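Local coordinates for cysteine synthase (Fusobacterium nucleatum subsp. nucleatum, PDB 5Z5C), which produces hydrogen sulfide from L-cysteine with pyridoxal 5'-phosphate as cofactor, and may also have cysteine synthase activity, at residues 52-56 against 159-165. Sequence-based numbering, arbitrary orientation.
Sequences RMAFY and EAHYYGI
Met-53 and Ala-160 bring the two backbones closest, CA to CA 5.2 Å, where helix segments 52-56 and 159-163 pass at 104° with their axes 8.8 Å apart. Ala-160 sits in the middle: its CB lies 3.4 Å from Tyr-56 CB and also meets CA of Met-53, while its CA makes a CH-pi contact over one face of the Tyr-56 ring. That ring reaches across because CG stands anti to the backbone N (chi1 -174°). Tyr-56 OH donates a hydrogen bond to Glu-159 OE1 (3.2 Å), which accepts it through its anti lone pair, the one turned away from OE2, with the carboxylate nearly perpendicular to the ring. The same OE1 is also hydrogen-bonded to NZ of the dimethylated lysine at position 60. Tyr-163 flanks the hydroxyl, its CD2 3.3 Å from Tyr-56 OH.

At the other end, the extended chain of Arg-52 lays one guanidinium face on Ile-165, with Ile-165 CB 3.6 Å from Arg-52 CZ. Salt bridges from NE to Glu-41 and from NH2 to Glu-168 hold the group in place. Between these ends, the His-161 imidazole approaches Met-53, its NE2 3.9 Å from Met-53 CB, and also touches Thr-192, a cofactor-binding residue. The crossing thus packs two helices beside the pyridoxal-phosphate pocket of a fold-type II PLP enzyme, with His-161 about 4 Å from the bound cofactor, side chain to ligand.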
ATOM      1  N   ARG B  52       7.111  -2.967 -10.025  1.00 32.74           N
ATOM      2  CA  ARG B  52       8.502  -2.935 -10.464  1.00 33.46           C
ATOM      3  C   ARG B  52       8.594  -3.426 -11.924  1.00 35.01           C
ATOM      4  O   ARG B  52       9.283  -2.852 -12.743  1.00 35.04           O
ATOM      5  CB  ARG B  52       9.364  -3.870  -9.644  1.00 32.84           C
ATOM      6  CG  ARG B  52       9.529  -3.472  -8.186  1.00 32.06           C
ATOM      7  CD  ARG B  52      10.284  -4.555  -7.475  1.00 31.83           C
ATOM      8  NE  ARG B  52      10.588  -4.250  -6.100  1.00 31.46           N
ATOM      9  CZ  ARG B  52      11.753  -3.798  -5.675  1.00 31.51           C
ATOM     10  NH1 ARG B  52      12.674  -3.400  -6.548  1.00 32.29           N
ATOM     11  NH2 ARG B  52      11.973  -3.675  -4.383  1.00 31.10           N
ATOM     12  N   MET B  53       7.836  -4.482 -12.194  1.00 36.45           N
ATOM     13  CA  MET B  53       7.817  -5.179 -13.448  1.00 37.55           C
ATOM     14  C   MET B  53       7.124  -4.357 -14.534  1.00 37.99           C
ATOM     15  O   MET B  53       7.643  -4.270 -15.629  1.00 38.29           O
ATOM     16  CB  MET B  53       7.100  -6.510 -13.265  1.00 38.91           C
ATOM     17  CG  MET B  53       7.210  -7.428 -14.459  1.00 41.97           C
ATOM     18  SD  MET B  53       5.883  -7.279 -15.662  1.00 45.81           S
ATOM     19  CE  MET B  53       4.633  -8.301 -14.888  1.00 46.15           C
ATOM     20  N   ALA B  54       5.953  -3.808 -14.238  1.00 37.02           N
ATOM     21  CA  ALA B  54       5.252  -2.936 -15.176  1.00 38.02           C
ATOM     22  C   ALA B  54       6.053  -1.679 -15.566  1.00 38.34           C
ATOM     23  O   ALA B  54       6.090  -1.295 -16.756  1.00 38.73           O
ATOM     24  CB  ALA B  54       3.870  -2.544 -14.657  1.00 37.58           C
ATOM     25  N   PHE B  55       6.707  -1.070 -14.586  1.00 37.50           N
ATOM     26  CA  PHE B  55       7.528   0.083 -14.849  1.00 37.78           C
ATOM     27  C   PHE B  55       8.756  -0.243 -15.693  1.00 38.77           C
ATOM     28  O   PHE B  55       9.045   0.490 -16.646  1.00 38.58           O
ATOM     29  CB  PHE B  55       8.020   0.727 -13.601  1.00 36.73           C
ATOM     30  CG  PHE B  55       8.932   1.859 -13.877  1.00 36.86           C
ATOM     31  CD1 PHE B  55       8.450   3.011 -14.464  1.00 37.08           C
ATOM     32  CD2 PHE B  55      10.295   1.757 -13.609  1.00 36.61           C
ATOM     33  CE1 PHE B  55       9.300   4.063 -14.727  1.00 37.72           C
ATOM     34  CE2 PHE B  55      11.149   2.804 -13.894  1.00 37.02           C
ATOM     35  CZ  PHE B  55      10.651   3.955 -14.427  1.00 37.25           C
ATOM     36  N   TYR B  56       9.493  -1.298 -15.313  1.00 39.39           N
ATOM     37  CA  TYR B  56      10.648  -1.704 -16.115  1.00 40.79           C
ATOM     38  C   TYR B  56      10.289  -1.985 -17.553  1.00 41.24           C
ATOM     39  O   TYR B  56      11.037  -1.614 -18.460  1.00 41.55           O
ATOM     40  CB  TYR B  56      11.308  -2.971 -15.575  1.00 41.11           C
ATOM     41  CG  TYR B  56      12.589  -3.346 -16.305  1.00 42.14           C
ATOM     42  CD1 TYR B  56      13.808  -2.790 -15.939  1.00 42.78           C
ATOM     43  CD2 TYR B  56      12.574  -4.247 -17.362  1.00 43.12           C
ATOM     44  CE1 TYR B  56      14.981  -3.127 -16.605  1.00 43.78           C
ATOM     45  CE2 TYR B  56      13.747  -4.594 -18.036  1.00 43.37           C
ATOM     46  CZ  TYR B  56      14.942  -4.027 -17.653  1.00 43.65           C
ATOM     47  OH  TYR B  56      16.106  -4.356 -18.310  1.00 44.17           O
ATOM     48  N   GLU B 159      13.730  -9.797 -16.453  1.00 40.08           N
ATOM     49  CA  GLU B 159      14.798  -8.799 -16.394  1.00 40.58           C
ATOM     50  C   GLU B 159      14.514  -7.725 -15.360  1.00 39.05           C
ATOM     51  O   GLU B 159      15.437  -7.242 -14.735  1.00 37.64           O
ATOM     52  CB  GLU B 159      15.007  -8.063 -17.726  1.00 41.79           C
ATOM     53  CG  GLU B 159      15.735  -8.819 -18.849  1.00 43.85           C
ATOM     54  CD  GLU B 159      15.609  -8.137 -20.201  1.00 45.57           C
ATOM     55  OE1 GLU B 159      15.538  -6.889 -20.243  1.00 47.67           O
ATOM     56  OE2 GLU B 159      15.551  -8.848 -21.227  1.00 47.45           O
ATOM     57  N   ALA B 160      13.252  -7.291 -15.268  1.00 38.79           N
ATOM     58  CA  ALA B 160      12.850  -6.273 -14.259  1.00 37.74           C
ATOM     59  C   ALA B 160      13.357  -6.674 -12.880  1.00 36.79           C
ATOM     60  O   ALA B 160      13.978  -5.872 -12.178  1.00 36.91           O
ATOM     61  CB  ALA B 160      11.341  -6.105 -14.247  1.00 37.56           C
ATOM     62  N   HIS B 161      13.186  -7.949 -12.548  1.00 36.19           N
ATOM     63  CA  HIS B 161      13.538  -8.462 -11.237  1.00 35.90           C
ATOM     64  C   HIS B 161      15.014  -8.779 -11.097  1.00 36.74           C
ATOM     65  O   HIS B 161      15.558  -8.669 -10.001  1.00 35.81           O
ATOM     66  CB  HIS B 161      12.648  -9.650 -10.872  1.00 35.43           C
ATOM     67  CG  HIS B 161      11.201  -9.306 -10.846  1.00 34.69           C
ATOM     68  ND1 HIS B 161      10.723  -8.177 -10.222  1.00 34.12           N
ATOM     69  CD2 HIS B 161      10.129  -9.899 -11.415  1.00 35.18           C
ATOM     70  CE1 HIS B 161       9.416  -8.111 -10.378  1.00 33.95           C
ATOM     71  NE2 HIS B 161       9.029  -9.135 -11.112  1.00 34.36           N
ATOM     72  N   TYR B 162      15.682  -9.102 -12.218  1.00 37.77           N
ATOM     73  CA  TYR B 162      17.146  -9.165 -12.229  1.00 38.59           C
ATOM     74  C   TYR B 162      17.810  -7.810 -11.910  1.00 37.80           C
ATOM     75  O   TYR B 162      18.735  -7.760 -11.106  1.00 36.73           O
ATOM     76  CB  TYR B 162      17.676  -9.748 -13.590  1.00 40.52           C
ATOM     77  CG  TYR B 162      19.179  -9.709 -13.724  1.00 41.50           C
ATOM     78  CD1 TYR B 162      19.969 -10.704 -13.169  1.00 41.85           C
ATOM     79  CD2 TYR B 162      19.810  -8.670 -14.400  1.00 43.19           C
ATOM     80  CE1 TYR B 162      21.349 -10.673 -13.282  1.00 42.68           C
ATOM     81  CE2 TYR B 162      21.201  -8.632 -14.520  1.00 44.23           C
ATOM     82  CZ  TYR B 162      21.957  -9.637 -13.957  1.00 43.46           C
ATOM     83  OH  TYR B 162      23.328  -9.610 -14.069  1.00 44.84           O
ATOM     84  N   TYR B 163      17.349  -6.732 -12.561  1.00 38.20           N
ATOM     85  CA  TYR B 163      17.949  -5.371 -12.410  1.00 38.12           C
ATOM     86  C   TYR B 163      17.471  -4.618 -11.175  1.00 37.21           C
ATOM     87  O   TYR B 163      18.211  -3.837 -10.586  1.00 37.79           O
ATOM     88  CB  TYR B 163      17.758  -4.544 -13.730  1.00 39.44           C
ATOM     89  CG  TYR B 163      18.607  -5.032 -14.876  1.00 40.51           C
ATOM     90  CD1 TYR B 163      19.989  -4.906 -14.842  1.00 41.35           C
ATOM     91  CD2 TYR B 163      18.030  -5.631 -15.993  1.00 41.81           C
ATOM     92  CE1 TYR B 163      20.787  -5.362 -15.903  1.00 42.46           C
ATOM     93  CE2 TYR B 163      18.818  -6.092 -17.060  1.00 42.13           C
ATOM     94  CZ  TYR B 163      20.188  -5.950 -16.997  1.00 42.81           C
ATOM     95  OH  TYR B 163      20.981  -6.395 -18.025  1.00 44.28           O
ATOM     96  N   GLY B 164      16.241  -4.905 -10.748  1.00 36.20           N
ATOM     97  CA  GLY B 164      15.619  -4.245  -9.582  1.00 34.56           C
ATOM     98  C   GLY B 164      15.739  -5.023  -8.285  1.00 32.78           C
ATOM     99  O   GLY B 164      16.778  -4.947  -7.614  1.00 31.82           O
ATOM    100  N   ILE B 165      14.660  -5.718  -7.926  1.00 31.95           N
ATOM    101  CA  ILE B 165      14.521  -6.367  -6.595  1.00 31.51           C
ATOM    102  C   ILE B 165      15.654  -7.373  -6.329  1.00 31.43           C
ATOM    103  O   ILE B 165      16.182  -7.450  -5.207  1.00 30.61           O
ATOM    104  CB  ILE B 165      13.113  -7.006  -6.388  1.00 31.45           C
ATOM    105  CG1 ILE B 165      12.906  -7.514  -4.930  1.00 31.20           C
ATOM    106  CG2 ILE B 165      12.858  -8.154  -7.353  1.00 31.81           C
ATOM    107  CD1 ILE B 165      11.524  -8.103  -4.692  1.00 31.00           C
TER